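Local coordinates for protein succinate dehydrogenase subunit C (Mycolicibacterium smegmatis MC2 51, PDB 6LUM) that probably helps anchor succinate dehydrogenase in the membrane and, with two haem groups bound, takes part in passing electrons from succinate toward quinone, at residues Ala88-Arg93 / Gln109-Ile114. Numbering follows the deposited sequence.
With HEM (protoporphyrin IX containing Fe), chain B.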
# COMPACT_ATOMS: atom_id res chain seq x y z
N ALA F 88 39.62 -6.90 22.75
CA ALA F 88 40.22 -6.71 21.43
C ALA F 88 40.23 -7.99 20.63
O ALA F 88 39.85 -8.01 19.45
CB ALA F 88 41.63 -6.16 21.59
N LEU F 89 40.66 -9.09 21.25
CA LEU F 89 40.72 -10.37 20.53
C LEU F 89 39.34 -10.85 20.10
O LEU F 89 39.13 -11.23 18.94
CB LEU F 89 41.41 -11.40 21.40
CG LEU F 89 42.87 -11.13 21.72
CD1 LEU F 89 43.34 -12.09 22.76
CD2 LEU F 89 43.70 -11.25 20.48
N ASN F 90 38.38 -10.84 21.02
CA ASN F 90 37.04 -11.29 20.66
C ASN F 90 36.38 -10.35 19.66
O ASN F 90 35.57 -10.80 18.85
CB ASN F 90 36.17 -11.42 21.89
CG ASN F 90 35.06 -12.38 21.69
OD1 ASN F 90 35.25 -13.58 21.79
ND2 ASN F 90 33.88 -11.87 21.39
N GLY F 91 36.69 -9.06 19.69
CA GLY F 91 36.15 -8.18 18.69
C GLY F 91 36.73 -8.45 17.33
O GLY F 91 36.04 -8.29 16.32
N ILE F 92 37.99 -8.86 17.26
CA ILE F 92 38.54 -9.30 15.98
C ILE F 92 37.77 -10.50 15.47
O ILE F 92 37.43 -10.59 14.29
CB ILE F 92 40.04 -9.61 16.11
CG1 ILE F 92 40.83 -8.33 16.35
CG2 ILE F 92 40.53 -10.28 14.86
CD1 ILE F 92 42.26 -8.59 16.70
N ARG F 93 37.49 -11.46 16.36
CA ARG F 93 36.70 -12.63 15.96
C ARG F 93 35.34 -12.23 15.42
O ARG F 93 34.89 -12.75 14.40
CB ARG F 93 36.55 -13.57 17.15
CG ARG F 93 35.75 -14.80 16.85
CD ARG F 93 35.40 -15.54 18.11
NE ARG F 93 34.12 -15.10 18.62
CZ ARG F 93 33.03 -15.85 18.66
NH1 ARG F 93 33.09 -17.09 18.24
NH2 ARG F 93 31.90 -15.37 19.15
N GLN F 109 36.81 -22.40 15.87
CA GLN F 109 38.25 -22.35 15.62
C GLN F 109 38.83 -21.01 16.05
O GLN F 109 39.81 -20.97 16.79
CB GLN F 109 38.53 -22.60 14.14
CG GLN F 109 38.62 -24.06 13.79
CD GLN F 109 37.28 -24.73 13.72
OE1 GLN F 109 36.94 -25.54 14.57
NE2 GLN F 109 36.53 -24.43 12.67
N MET F 110 38.24 -19.91 15.58
CA MET F 110 38.68 -18.59 16.01
C MET F 110 38.64 -18.47 17.52
O MET F 110 39.51 -17.85 18.13
CB MET F 110 37.81 -17.51 15.40
CG MET F 110 37.82 -17.42 13.91
SD MET F 110 36.83 -16.01 13.41
CE MET F 110 36.25 -16.54 11.82
N LEU F 111 37.62 -19.05 18.15
CA LEU F 111 37.48 -18.92 19.59
C LEU F 111 38.63 -19.61 20.32
O LEU F 111 39.20 -19.07 21.27
CB LEU F 111 36.13 -19.47 20.02
CG LEU F 111 35.65 -19.28 21.44
CD1 LEU F 111 35.63 -17.81 21.74
CD2 LEU F 111 34.26 -19.83 21.52
N ALA F 112 38.99 -20.82 19.88
CA ALA F 112 40.13 -21.50 20.51
C ALA F 112 41.43 -20.76 20.23
O ALA F 112 42.31 -20.68 21.11
CB ALA F 112 40.21 -22.94 20.01
N VAL F 113 41.59 -20.22 19.03
CA VAL F 113 42.81 -19.49 18.69
C VAL F 113 42.96 -18.26 19.58
O VAL F 113 44.05 -17.98 20.08
CB VAL F 113 42.82 -19.11 17.20
CG1 VAL F 113 43.93 -18.14 16.92
CG2 VAL F 113 42.98 -20.35 16.36
N ILE F 114 41.88 -17.52 19.80
CA ILE F 114 42.01 -16.33 20.63
C ILE F 114 42.12 -16.70 22.10
O ILE F 114 42.73 -15.96 22.86
CB ILE F 114 40.86 -15.33 20.40
CG1 ILE F 114 39.57 -15.82 21.05
CG2 ILE F 114 40.67 -15.05 18.93
CD1 ILE F 114 38.47 -14.84 20.96
CHA HEM B . 31.27 -3.75 21.35
CHB HEM B . 33.20 -0.72 24.53
CHC HEM B . 37.44 -1.58 22.45
CHD HEM B . 35.50 -4.40 19.10
C1A HEM B . 31.44 -2.95 22.45
C2A HEM B . 30.48 -2.72 23.50
C3A HEM B . 31.01 -1.88 24.37
C4A HEM B . 32.33 -1.55 23.90
CMA HEM B . 30.37 -1.34 25.65
CAA HEM B . 29.08 -3.33 23.60
CBA HEM B . 29.19 -4.82 23.84
CGA HEM B . 27.87 -5.43 23.49
O1A HEM B . 27.69 -6.63 23.75
O2A HEM B . 27.01 -4.71 22.95
C1B HEM B . 34.50 -0.63 24.16
C2B HEM B . 35.41 0.36 24.61
C3B HEM B . 36.58 0.09 24.03
C4B HEM B . 36.43 -1.04 23.19
CMB HEM B . 35.02 1.47 25.61
CAB HEM B . 37.93 0.79 24.10
CBB HEM B . 38.00 2.02 24.58
C1C HEM B . 37.30 -2.43 21.40
C2C HEM B . 38.38 -2.97 20.63
C3C HEM B . 37.87 -3.74 19.69
C4C HEM B . 36.44 -3.74 19.84
CMC HEM B . 39.87 -2.68 20.85
CAC HEM B . 38.73 -4.49 18.67
CBC HEM B . 38.22 -5.11 17.61
C1D HEM B . 34.16 -4.40 19.37
C2D HEM B . 33.11 -4.90 18.53
C3D HEM B . 31.97 -4.71 19.16
C4D HEM B . 32.23 -4.09 20.43
CMD HEM B . 33.27 -5.53 17.14
CAD HEM B . 30.58 -5.08 18.66
CBD HEM B . 30.15 -6.30 19.43
CGD HEM B . 28.80 -6.71 18.95
O1D HEM B . 28.19 -5.89 18.22
O2D HEM B . 28.36 -7.83 19.29
NA HEM B . 32.57 -2.22 22.73
NB HEM B . 35.13 -1.48 23.28
NC HEM B . 36.13 -2.93 20.90
ND HEM B . 33.59 -3.90 20.52
FE HEM B . 34.35 -2.56 21.82
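Leu89 faces Ile114 and Arg93 faces Met110 where two helical segments run antiparallel, their axes 9.9 Å apart at closest approach and 160° between their directions. The segments belong to helices 71-99 and 107-136, so this is an antiparallel transmembrane hairpin, packed near its connecting turn, within the succinate dehydrogenase/fumarate reductase membrane-anchor family. No hydrogen bond crosses between the segments; the contact is side-chain packing. At one end CB of Leu89 and CB of Ile114 lie 4.1 Å apart, a direct apolar contact. CD1 of Leu89 extends to within 3.9 Å of the carbonyl O of Ile114. Ile114 places CG1 between its backbone N and carbonyl carbon (chi1 74°); its CD1, beyond CG1, reaches Asn90, and the two side chains cross obliquely. At the other end Arg93 uses its aliphatic portion: CG lies 3.7 Å from CB of Met110 and 3.8 Å from its SD. The chain is bent at chi3 (92°), which swings NE out of line with the extended part before it, and CD1 of Leu111 lies over one face of the guanidinium. An alanine in place of Arg93 would probably open a gap beside Met110 CB and SD and leave Leu111 CD1 without the flat group it covers. Asn90 and Leu111 also touch Ser29 of helix 25-52, bringing a third helix to the hairpin, while Arg93 packs on Thr232 of the subunit B chain. Helix 71-99 presents another side to haem: Gly91 C lies 3.7 Å from HEM CBC, and the lack of a side chain there is consistent with the porphyrin lying so close. Across the hairpin, the amide oxygen OD1 of Asn90 meets the methyl CD1 of Ile114 at 3.6 Å.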